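Local coordinates for beta-fructofuranosidase (PDB 2OXB), which hydrolyses sucrose and 1-kestose, and to a lesser extent neokestose and levan, in the plant cell wall by removing terminal beta-D-fructofuranoside residues, at residues Ser81-Pro86 / Lys155-Ile160; Val91-Gly96 / Lys177-Trp182; Leu170-Thr175 / Trp182-Glu187. The protein carries 1 engineered substitution. One frame throughout, in Å; residues are numbered along the deposited sequence.

Interaction 1 (Ser81-Pro86 / Lys155-Ile160); sequences SATILP and KKWRVI
T83 and P86 meet W157 across two backbones that do not pair: the nearest CA atoms are T83 CA and V159 CA at 10.1 Å, then P86 CA and K155 CA at 11.2 Å, too far for main-chain bonding, and no hydrogen bond crosses. The contact joins two blades of the five-bladed beta-propeller that forms the N-terminal domain of family 32 glycosidases. The 81-86 segment is the connection leaving strand 77-81 of one blade, and W157 belongs to the segment that leads into strand 157-165 of the next. Bridging that gap falls to a single long side chain, and W157 supplies 72 of the 132 Å² buried. With its CG anti to the carbonyl carbon (chi1 -79°), W157 sends the six-membered ring across, and the far carbons CZ2, CH2 and CZ3 do the touching. T83 crosses the indole at a slant, its CG2 4.0 Å from W157 CZ3. T83 turns OG1 anti to its carbonyl carbon (chi1 -62°), which divides its roles: the methyl takes the apolar neighbour, while OG1 bonds to the backbone N of A149. Farther along, F179 packs edge-to-face with W157, and the W157 backbone bonds to S176 in the adjoining strand, so the ring is anchored in its own blade. Across the interface itself the contacts are all carbon to carbon. P86, which points against the oncoming W157 side chain, reaches the indole at its edge and close to its plane, with CD 3.7 Å from W157 CZ2 and 3.9 Å from W157 CH2.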
loop_
_atom_site.group_PDB
_atom_site.type_symbol
_atom_site.label_atom_id
_atom_site.label_comp_id
_atom_site.label_asym_id
_atom_site.label_seq_id
_atom_site.Cartn_x
_atom_site.Cartn_y
_atom_site.Cartn_z
ATOM N N SER A 81 1.344 -16.199 -2.339
ATOM C CA SER A 81 0.696 -15.914 -1.067
ATOM C C SER A 81 0.669 -17.156 -0.185
ATOM O O SER A 81 0.927 -18.277 -0.651
ATOM C CB SER A 81 -0.738 -15.430 -1.293
ATOM O OG SER A 81 -0.771 -14.069 -1.720
ATOM N N ALA A 82 0.364 -16.956 1.096
ATOM C CA ALA A 82 0.312 -18.069 2.040
ATOM C C ALA A 82 -1.051 -18.163 2.723
ATOM O O ALA A 82 -1.563 -17.176 3.245
ATOM C CB ALA A 82 1.424 -17.925 3.091
ATOM N N THR A 83 -1.624 -19.363 2.712
ATOM C CA THR A 83 -2.930 -19.632 3.312
ATOM C C THR A 83 -2.713 -20.294 4.673
ATOM O O THR A 83 -1.730 -21.016 4.855
ATOM C CB THR A 83 -3.770 -20.596 2.398
ATOM O OG1 THR A 83 -4.006 -19.979 1.123
ATOM C CG2 THR A 83 -5.100 -20.941 3.045
ATOM N N ILE A 84 -3.599 -20.035 5.635
ATOM C CA ILE A 84 -3.474 -20.667 6.959
ATOM C C ILE A 84 -4.425 -21.859 6.978
ATOM O O ILE A 84 -5.646 -21.685 7.065
ATOM C CB ILE A 84 -3.863 -19.706 8.140
ATOM C CG1 ILE A 84 -3.057 -18.394 8.063
ATOM C CG2 ILE A 84 -3.581 -20.382 9.485
ATOM C CD1 ILE A 84 -1.536 -18.596 8.006
ATOM N N LEU A 85 -3.872 -23.063 6.882
ATOM C CA LEU A 85 -4.691 -24.271 6.884
ATOM C C LEU A 85 -5.464 -24.405 8.205
ATOM O O LEU A 85 -4.943 -24.059 9.267
ATOM C CB LEU A 85 -3.820 -25.524 6.648
ATOM C CG LEU A 85 -3.340 -25.993 5.249
ATOM C CD1 LEU A 85 -4.486 -25.951 4.238
ATOM C CD2 LEU A 85 -2.204 -25.147 4.765
ATOM N N PRO A 86 -6.719 -24.911 8.149
ATOM C CA PRO A 86 -7.618 -25.113 9.296
ATOM C C PRO A 86 -7.064 -26.046 10.354
ATOM O O PRO A 86 -7.791 -26.881 10.891
ATOM C CB PRO A 86 -8.866 -25.689 8.651
ATOM C CG PRO A 86 -8.286 -26.541 7.594
ATOM C CD PRO A 86 -7.274 -25.589 6.965
ATOM N N LYS A 155 -16.386 -27.966 1.412
ATOM C CA LYS A 155 -14.968 -28.326 1.453
ATOM C C LYS A 155 -14.208 -27.667 0.313
ATOM O O LYS A 155 -12.980 -27.573 0.342
ATOM C CB LYS A 155 -14.785 -29.843 1.316
ATOM C CG LYS A 155 -13.329 -30.305 1.421
ATOM C CD LYS A 155 -13.088 -31.650 0.741
ATOM C CE LYS A 155 -11.721 -32.228 1.121
ATOM N NZ LYS A 155 -10.609 -31.233 1.036
ATOM N N LYS A 156 -14.948 -27.212 -0.687
ATOM C CA LYS A 156 -14.365 -26.604 -1.871
ATOM C C LYS A 156 -13.516 -25.377 -1.590
ATOM O O LYS A 156 -14.028 -24.322 -1.227
ATOM C CB LYS A 156 -15.487 -26.269 -2.856
ATOM C CG LYS A 156 -16.341 -27.491 -3.217
ATOM C CD LYS A 156 -17.736 -27.121 -3.700
ATOM C CE LYS A 156 -18.601 -28.377 -3.918
ATOM N NZ LYS A 156 -18.815 -29.193 -2.683
ATOM N N TRP A 157 -12.207 -25.526 -1.757
ATOM C CA TRP A 157 -11.296 -24.411 -1.547
ATOM C C TRP A 157 -11.327 -23.514 -2.777
ATOM O O TRP A 157 -11.326 -23.997 -3.907
ATOM C CB TRP A 157 -9.867 -24.909 -1.292
ATOM C CG TRP A 157 -9.640 -25.405 0.105
ATOM C CD1 TRP A 157 -9.798 -26.686 0.570
ATOM C CD2 TRP A 157 -9.253 -24.615 1.232
ATOM N NE1 TRP A 157 -9.534 -26.737 1.918
ATOM C CE2 TRP A 157 -9.198 -25.480 2.350
ATOM C CE3 TRP A 157 -8.951 -23.255 1.407
ATOM C CZ2 TRP A 157 -8.849 -25.029 3.631
ATOM C CZ3 TRP A 157 -8.605 -22.804 2.681
ATOM C CH2 TRP A 157 -8.559 -23.694 3.778
ATOM N N ARG A 158 -11.366 -22.206 -2.559
ATOM C CA ARG A 158 -11.404 -21.275 -3.676
ATOM C C ARG A 158 -10.217 -20.320 -3.635
ATOM O O ARG A 158 -9.715 -19.980 -2.565
ATOM C CB ARG A 158 -12.734 -20.491 -3.677
ATOM C CG ARG A 158 -13.990 -21.350 -3.960
ATOM C CD ARG A 158 -15.041 -21.187 -2.866
ATOM N NE ARG A 158 -16.191 -22.092 -2.989
ATOM C CZ ARG A 158 -17.228 -21.910 -3.809
ATOM N NH1 ARG A 158 -17.282 -20.847 -4.600
ATOM N NH2 ARG A 158 -18.224 -22.789 -3.827
ATOM N N VAL A 159 -9.752 -19.932 -4.820
ATOM C CA VAL A 159 -8.641 -18.995 -4.974
ATOM C C VAL A 159 -8.788 -18.356 -6.352
ATOM O O VAL A 159 -9.485 -18.889 -7.216
ATOM C CB VAL A 159 -7.260 -19.692 -4.881
ATOM C CG1 VAL A 159 -6.974 -20.507 -6.138
ATOM C CG2 VAL A 159 -6.177 -18.648 -4.675
ATOM N N ILE A 160 -8.156 -17.208 -6.559
ATOM C CA ILE A 160 -8.250 -16.538 -7.845
ATOM C C ILE A 160 -6.877 -16.136 -8.367
ATOM O O ILE A 160 -5.941 -15.893 -7.598
ATOM C CB ILE A 160 -9.126 -15.289 -7.753
ATOM C CG1 ILE A 160 -8.626 -14.398 -6.620
ATOM C CG2 ILE A 160 -10.596 -15.693 -7.561
ATOM C CD1 ILE A 160 -9.321 -13.068 -6.538
#

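Interaction 2 (Val91-Gly96 / Lys177-Trp182)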
loop_
_atom_site.group_PDB
_atom_site.type_symbol
_atom_site.label_atom_id
_atom_site.label_comp_id
_atom_site.label_asym_id
_atom_site.label_seq_id
_atom_site.Cartn_x
_atom_site.Cartn_y
_atom_site.Cartn_z
ATOM N N VAL A 91 0.909 -22.949 4.035
ATOM C CA VAL A 91 1.466 -23.359 2.743
ATOM C C VAL A 91 1.716 -22.128 1.879
ATOM O O VAL A 91 1.658 -21.008 2.374
ATOM C CB VAL A 91 0.506 -24.302 1.982
ATOM C CG1 VAL A 91 0.453 -25.652 2.660
ATOM C CG2 VAL A 91 -0.889 -23.693 1.942
ATOM N N ILE A 92 1.997 -22.329 0.593
ATOM C CA ILE A 92 2.223 -21.203 -0.326
ATOM C C ILE A 92 1.793 -21.503 -1.759
ATOM O O ILE A 92 1.924 -22.623 -2.249
ATOM C CB ILE A 92 3.723 -20.729 -0.337
ATOM C CG1 ILE A 92 3.998 -19.841 0.882
ATOM C CG2 ILE A 92 4.034 -19.961 -1.625
ATOM C CD1 ILE A 92 5.426 -19.390 1.020
ATOM N N LEU A 93 1.258 -20.485 -2.418
ATOM C CA LEU A 93 0.825 -20.603 -3.800
ATOM C C LEU A 93 1.584 -19.539 -4.584
ATOM O O LEU A 93 1.310 -18.350 -4.452
ATOM C CB LEU A 93 -0.690 -20.384 -3.900
ATOM C CG LEU A 93 -1.585 -21.583 -3.542
ATOM C CD1 LEU A 93 -1.299 -22.039 -2.124
ATOM C CD2 LEU A 93 -3.059 -21.208 -3.689
ATOM N N TYR A 94 2.571 -19.958 -5.373
ATOM C CA TYR A 94 3.341 -18.995 -6.150
ATOM C C TYR A 94 3.414 -19.387 -7.627
ATOM O O TYR A 94 3.326 -20.569 -7.981
ATOM C CB TYR A 94 4.758 -18.852 -5.588
ATOM C CG TYR A 94 5.704 -19.934 -6.034
ATOM C CD1 TYR A 94 6.520 -19.762 -7.145
ATOM C CD2 TYR A 94 5.771 -21.140 -5.352
ATOM C CE1 TYR A 94 7.384 -20.765 -7.562
ATOM C CE2 TYR A 94 6.628 -22.146 -5.765
ATOM C CZ TYR A 94 7.433 -21.952 -6.870
ATOM O OH TYR A 94 8.285 -22.963 -7.260
ATOM N N THR A 95 3.574 -18.366 -8.468
ATOM C CA THR A 95 3.666 -18.505 -9.916
ATOM C C THR A 95 5.104 -18.715 -10.374
ATOM O O THR A 95 5.942 -17.829 -10.238
ATOM C CB THR A 95 3.146 -17.225 -10.646
ATOM O OG1 THR A 95 1.872 -16.836 -10.117
ATOM C CG2 THR A 95 3.005 -17.483 -12.154
ATOM N N GLY A 96 5.384 -19.889 -10.927
ATOM C CA GLY A 96 6.716 -20.164 -11.433
ATOM C C GLY A 96 6.699 -20.136 -12.957
ATOM O O GLY A 96 5.639 -20.209 -13.577
ATOM N N LYS A 177 -10.628 -29.662 -4.534
ATOM C CA LYS A 177 -11.246 -30.738 -3.784
ATOM C C LYS A 177 -10.685 -30.721 -2.364
ATOM O O LYS A 177 -11.422 -30.528 -1.404
ATOM C CB LYS A 177 -10.922 -32.072 -4.465
ATOM C CG LYS A 177 -11.003 -32.056 -5.993
ATOM C CD LYS A 177 -12.408 -31.747 -6.479
ATOM C CE LYS A 177 -12.646 -32.271 -7.886
ATOM N NZ LYS A 177 -12.700 -33.762 -7.963
ATOM N N ASP A 178 -9.368 -30.918 -2.265
ATOM C CA ASP A 178 -8.625 -30.943 -0.999
ATOM C C ASP A 178 -7.254 -30.271 -1.093
ATOM O O ASP A 178 -6.252 -30.837 -0.658
ATOM C CB ASP A 178 -8.419 -32.384 -0.529
ATOM C CG ASP A 178 -8.090 -33.336 -1.678
ATOM O OD1 ASP A 178 -7.287 -32.956 -2.581
ATOM O OD2 ASP A 178 -8.636 -34.470 -1.661
ATOM N N PHE A 179 -7.220 -29.072 -1.663
ATOM C CA PHE A 179 -5.987 -28.307 -1.811
ATOM C C PHE A 179 -4.929 -29.066 -2.602
ATOM O O PHE A 179 -3.737 -28.909 -2.359
ATOM C CB PHE A 179 -5.419 -27.933 -0.436
ATOM C CG PHE A 179 -4.828 -26.547 -0.373
ATOM C CD1 PHE A 179 -5.630 -25.450 -0.079
ATOM C CD2 PHE A 179 -3.470 -26.337 -0.597
ATOM C CE1 PHE A 179 -5.087 -24.170 -0.005
ATOM C CE2 PHE A 179 -2.922 -25.058 -0.526
ATOM C CZ PHE A 179 -3.734 -23.975 -0.229
ATOM N N LEU A 180 -5.363 -29.883 -3.551
ATOM C CA LEU A 180 -4.440 -30.656 -4.376
ATOM C C LEU A 180 -4.954 -30.705 -5.813
ATOM O O LEU A 180 -4.245 -30.337 -6.749
ATOM C CB LEU A 180 -4.286 -32.073 -3.801
ATOM C CG LEU A 180 -3.266 -33.015 -4.452
ATOM C CD1 LEU A 180 -2.604 -33.881 -3.396
ATOM C CD2 LEU A 180 -3.958 -33.865 -5.507
ATOM N N LYS A 181 -6.187 -31.172 -5.983
ATOM C CA LYS A 181 -6.805 -31.243 -7.302
ATOM C C LYS A 181 -7.553 -29.928 -7.459
ATOM O O LYS A 181 -8.477 -29.641 -6.695
ATOM C CB LYS A 181 -7.801 -32.401 -7.364
ATOM C CG LYS A 181 -7.255 -33.727 -6.857
ATOM C CD LYS A 181 -8.377 -34.739 -6.605
ATOM C CE LYS A 181 -7.836 -36.046 -6.029
ATOM N NZ LYS A 181 -8.912 -36.972 -5.553
ATOM N N TRP A 182 -7.151 -29.120 -8.433
ATOM C CA TRP A 182 -7.817 -27.848 -8.626
ATOM C C TRP A 182 -8.555 -27.775 -9.957
ATOM O O TRP A 182 -7.962 -27.875 -11.036
ATOM C CB TRP A 182 -6.820 -26.697 -8.496
ATOM C CG TRP A 182 -6.139 -26.641 -7.158
ATOM C CD1 TRP A 182 -5.206 -27.506 -6.686
ATOM C CD2 TRP A 182 -6.334 -25.664 -6.125
ATOM N NE1 TRP A 182 -4.802 -27.136 -5.427
ATOM C CE2 TRP A 182 -5.482 -26.008 -5.058
ATOM C CE3 TRP A 182 -7.148 -24.536 -5.998
ATOM C CZ2 TRP A 182 -5.415 -25.261 -3.876
ATOM C CZ3 TRP A 182 -7.084 -23.792 -4.821
ATOM C CH2 TRP A 182 -6.223 -24.160 -3.777
#
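F179, met by V91 and L93 from across the contact, takes the edge of W182 on one ring face: W182 CZ2 stands 3.7 Å above the plane of the F179 ring, over its centre, while F179 CD2 lies in the indole plane at the W182 edge. This is a T-shaped pair, with the phenyl giving its face and the indole its edge. The two aliphatic residues approach the phenyl obliquely and from the opposite direction. V91 CG2 comes to 3.5 Å from F179 CE2, and L93 CD1 to 3.6 Å from F179 CZ, so both methyls converge on the far end of the ring. In L93 a CG anti to the carbonyl carbon (chi1 -80°) is carried toward the aromatics, where the two methyls part, CD1 to F179 and CD2 to W182, the latter 4.3 Å from W182 CH2. Replacing F179 with an alanine would probably open a gap beside V91 CG2 and L93 CD1 and deprive the W182 edge of the ring face it points at. The turn carrying F179 is closed by a bond from K177 N to K181 O, 3.0 Å long. F179 also touches I107 of strand 103-110. The cluster thus lies between the 93-97 strand of one propeller blade, whose L93 bonds back to S81, and the loop linking strands 168-176 and 182-192 of the next.

Interaction 3 (Leu170-Thr175 / Trp182-Glu187)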
loop_
_atom_site.group_PDB
_atom_site.type_symbol
_atom_site.label_atom_id
_atom_site.label_comp_id
_atom_site.label_asym_id
_atom_site.label_seq_id
_atom_site.Cartn_x
_atom_site.Cartn_y
_atom_site.Cartn_z
ATOM N N LEU A 170 -9.459 -9.793 -15.509
ATOM C CA LEU A 170 -10.293 -10.645 -14.680
ATOM C C LEU A 170 -9.485 -11.386 -13.618
ATOM O O LEU A 170 -8.283 -11.154 -13.465
ATOM C CB LEU A 170 -11.080 -11.632 -15.569
ATOM C CG LEU A 170 -10.403 -12.170 -16.837
ATOM C CD1 LEU A 170 -9.058 -12.769 -16.486
ATOM C CD2 LEU A 170 -11.281 -13.238 -17.489
ATOM N N ALA A 171 -10.170 -12.260 -12.883
ATOM C CA ALA A 171 -9.576 -13.069 -11.822
ATOM C C ALA A 171 -10.057 -14.502 -11.988
ATOM O O ALA A 171 -11.164 -14.830 -11.580
ATOM C CB ALA A 171 -10.008 -12.531 -10.459
ATOM N N ILE A 172 -9.240 -15.357 -12.585
ATOM C CA ILE A 172 -9.653 -16.738 -12.792
ATOM C C ILE A 172 -9.639 -17.532 -11.505
ATOM O O ILE A 172 -8.635 -17.570 -10.801
ATOM C CB ILE A 172 -8.741 -17.449 -13.794
ATOM C CG1 ILE A 172 -8.821 -16.738 -15.150
ATOM C CG2 ILE A 172 -9.138 -18.930 -13.901
ATOM C CD1 ILE A 172 -7.864 -17.278 -16.172
ATOM N N THR A 173 -10.744 -18.189 -11.194
ATOM C CA THR A 173 -10.782 -18.958 -9.967
ATOM C C THR A 173 -10.709 -20.459 -10.196
ATOM O O THR A 173 -11.135 -20.968 -11.228
ATOM C CB THR A 173 -12.039 -18.613 -9.152
ATOM O OG1 THR A 173 -12.244 -19.608 -8.146
ATOM C CG2 THR A 173 -13.250 -18.518 -10.051
ATOM N N TYR A 174 -10.132 -21.161 -9.230
ATOM C CA TYR A 174 -9.999 -22.609 -9.299
ATOM C C TYR A 174 -10.519 -23.191 -8.001
ATOM O O TYR A 174 -10.037 -22.836 -6.928
ATOM C CB TYR A 174 -8.534 -23.042 -9.434
ATOM C CG TYR A 174 -7.969 -23.091 -10.830
ATOM C CD1 TYR A 174 -7.615 -21.923 -11.496
ATOM C CD2 TYR A 174 -7.756 -24.314 -11.469
ATOM C CE1 TYR A 174 -7.058 -21.959 -12.769
ATOM C CE2 TYR A 174 -7.206 -24.372 -12.745
ATOM C CZ TYR A 174 -6.857 -23.184 -13.394
ATOM O OH TYR A 174 -6.323 -23.211 -14.670
ATOM N N THR A 175 -11.503 -24.073 -8.091
ATOM C CA THR A 175 -12.028 -24.714 -6.898
ATOM C C THR A 175 -11.118 -25.912 -6.661
ATOM O O THR A 175 -10.602 -26.503 -7.610
ATOM C CB THR A 175 -13.495 -25.198 -7.091
ATOM O OG1 THR A 175 -13.588 -26.043 -8.248
ATOM C CG2 THR A 175 -14.428 -24.006 -7.261
ATOM N N TRP A 182 -7.151 -29.120 -8.433
ATOM C CA TRP A 182 -7.817 -27.848 -8.626
ATOM C C TRP A 182 -8.555 -27.775 -9.957
ATOM O O TRP A 182 -7.962 -27.875 -11.036
ATOM C CB TRP A 182 -6.820 -26.697 -8.496
ATOM C CG TRP A 182 -6.139 -26.641 -7.158
ATOM C CD1 TRP A 182 -5.206 -27.506 -6.686
ATOM C CD2 TRP A 182 -6.334 -25.664 -6.125
ATOM N NE1 TRP A 182 -4.802 -27.136 -5.427
ATOM C CE2 TRP A 182 -5.482 -26.008 -5.058
ATOM C CE3 TRP A 182 -7.148 -24.536 -5.998
ATOM C CZ2 TRP A 182 -5.415 -25.261 -3.876
ATOM C CZ3 TRP A 182 -7.084 -23.792 -4.821
ATOM C CH2 TRP A 182 -6.223 -24.160 -3.777
ATOM N N GLU A 183 -9.870 -27.617 -9.850
ATOM C CA GLU A 183 -10.744 -27.522 -11.005
ATOM C C GLU A 183 -10.830 -26.058 -11.418
ATOM O O GLU A 183 -10.997 -25.170 -10.576
ATOM C CB GLU A 183 -12.140 -28.063 -10.658
ATOM C CG GLU A 183 -13.136 -28.053 -11.823
ATOM C CD GLU A 183 -12.902 -29.171 -12.836
ATOM O OE1 GLU A 183 -13.193 -28.947 -14.032
ATOM O OE2 GLU A 183 -12.450 -30.272 -12.439
ATOM N N LYS A 184 -10.701 -25.820 -12.720
ATOM C CA LYS A 184 -10.757 -24.473 -13.279
ATOM C C LYS A 184 -12.208 -24.020 -13.405
ATOM O O LYS A 184 -12.944 -24.483 -14.277
ATOM C CB LYS A 184 -10.066 -24.457 -14.650
ATOM C CG LYS A 184 -9.934 -23.089 -15.298
ATOM C CD LYS A 184 -11.214 -22.654 -16.000
ATOM C CE LYS A 184 -11.028 -21.309 -16.678
ATOM N NZ LYS A 184 -12.250 -20.879 -17.403
ATOM N N SER A 185 -12.608 -23.114 -12.522
ATOM C CA SER A 185 -13.960 -22.584 -12.511
ATOM C C SER A 185 -14.253 -21.828 -13.818
ATOM O O SER A 185 -13.510 -20.914 -14.194
ATOM C CB SER A 185 -14.124 -21.658 -11.307
ATOM O OG SER A 185 -15.469 -21.611 -10.859
ATOM N N PRO A 186 -15.348 -22.204 -14.522
ATOM C CA PRO A 186 -15.807 -21.621 -15.794
ATOM C C PRO A 186 -16.309 -20.169 -15.756
ATOM O O PRO A 186 -16.935 -19.706 -16.709
ATOM C CB PRO A 186 -16.899 -22.593 -16.232
ATOM C CG PRO A 186 -17.493 -23.010 -14.926
ATOM C CD PRO A 186 -16.266 -23.280 -14.097
ATOM N N GLU A 187 -16.038 -19.458 -14.663
ATOM C CA GLU A 187 -16.448 -18.054 -14.516
ATOM C C GLU A 187 -15.577 -17.304 -13.483
ATOM O O GLU A 187 -15.459 -17.725 -12.333
ATOM C CB GLU A 187 -17.941 -17.968 -14.118
ATOM C CG GLU A 187 -18.429 -16.549 -13.722
ATOM C CD GLU A 187 -19.903 -16.482 -13.287
ATOM O OE1 GLU A 187 -20.333 -17.301 -12.435
ATOM O OE2 GLU A 187 -20.629 -15.583 -13.784
#
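T175 and E183 form an antiparallel hydrogen-bonded pair, with E183 N donating to T175 O at 2.6 Å and a weak return bond from T175 N to E183 O. Two residues along each strand, S185 N donates to T173 O at 2.9 Å. Between these lies the non-hydrogen-bonded pair Y174 and K184, whose CA atoms are 4.5 Å apart. This register defines the beta hairpin of strands 168-176 and 182-192, whose short segments run at 139° to one another. Supplementary CA-H...O contacts line the seam, such as W182 CA to T175 O at 3.3 Å. Around this ladder the side chains sort by face. On the Y174 and K184 face, K184 sets its CA over one face of the tyrosine: K184 CA sits 3.8 Å from the Y174 ring centroid and 24° off the ring normal, a CH-pi contact. Because K184 CG is anti to the backbone N (chi1 -175°), the aliphatic chain continues across the phenol, CB being 3.4 Å from Y174 CE2, before a bend at the next torsion takes CE toward I172 CG2. W182 flanks the same tyrosine, with its CB beside Y174 CD2 and its indole edge toward Y174 O. On the other face, T175 and E183 run side by side, and E183 CB lies 3.5 Å from T175 OG1. T173 packs CG2 on S185 CB while its OG1 bonds to V159 O in the neighbouring strand. The chemistry is therefore divided: main-chain polar bonds fix the register, and the lysine's hydrocarbon part, not its ammonium group, covers the tyrosine.

Overall arrangement
All three contacts belong to the N-terminal propeller domain and fall on the same side of the chain's centre. Interactions 1 and 2 have centres about 8 Å apart, and each spans from the blade of strands 77-81, 93-97, 103-110 and 121-123 to that of strands 157-165, 168-176 and 182-192; their segments alternate along the chain. They touch directly through S81 O with L93 N and through K155 NZ with K177 O. Interaction 3, about 13 Å from both, lies wholly inside the second blade: it follows interaction 1 in sequence, adjoins it through strands 157-165 and 168-176, and shares W182 with interaction 2. The hairpin and its loop thus supply F179 and W182, and the preceding strand W157, to the packing against the neighbouring blade.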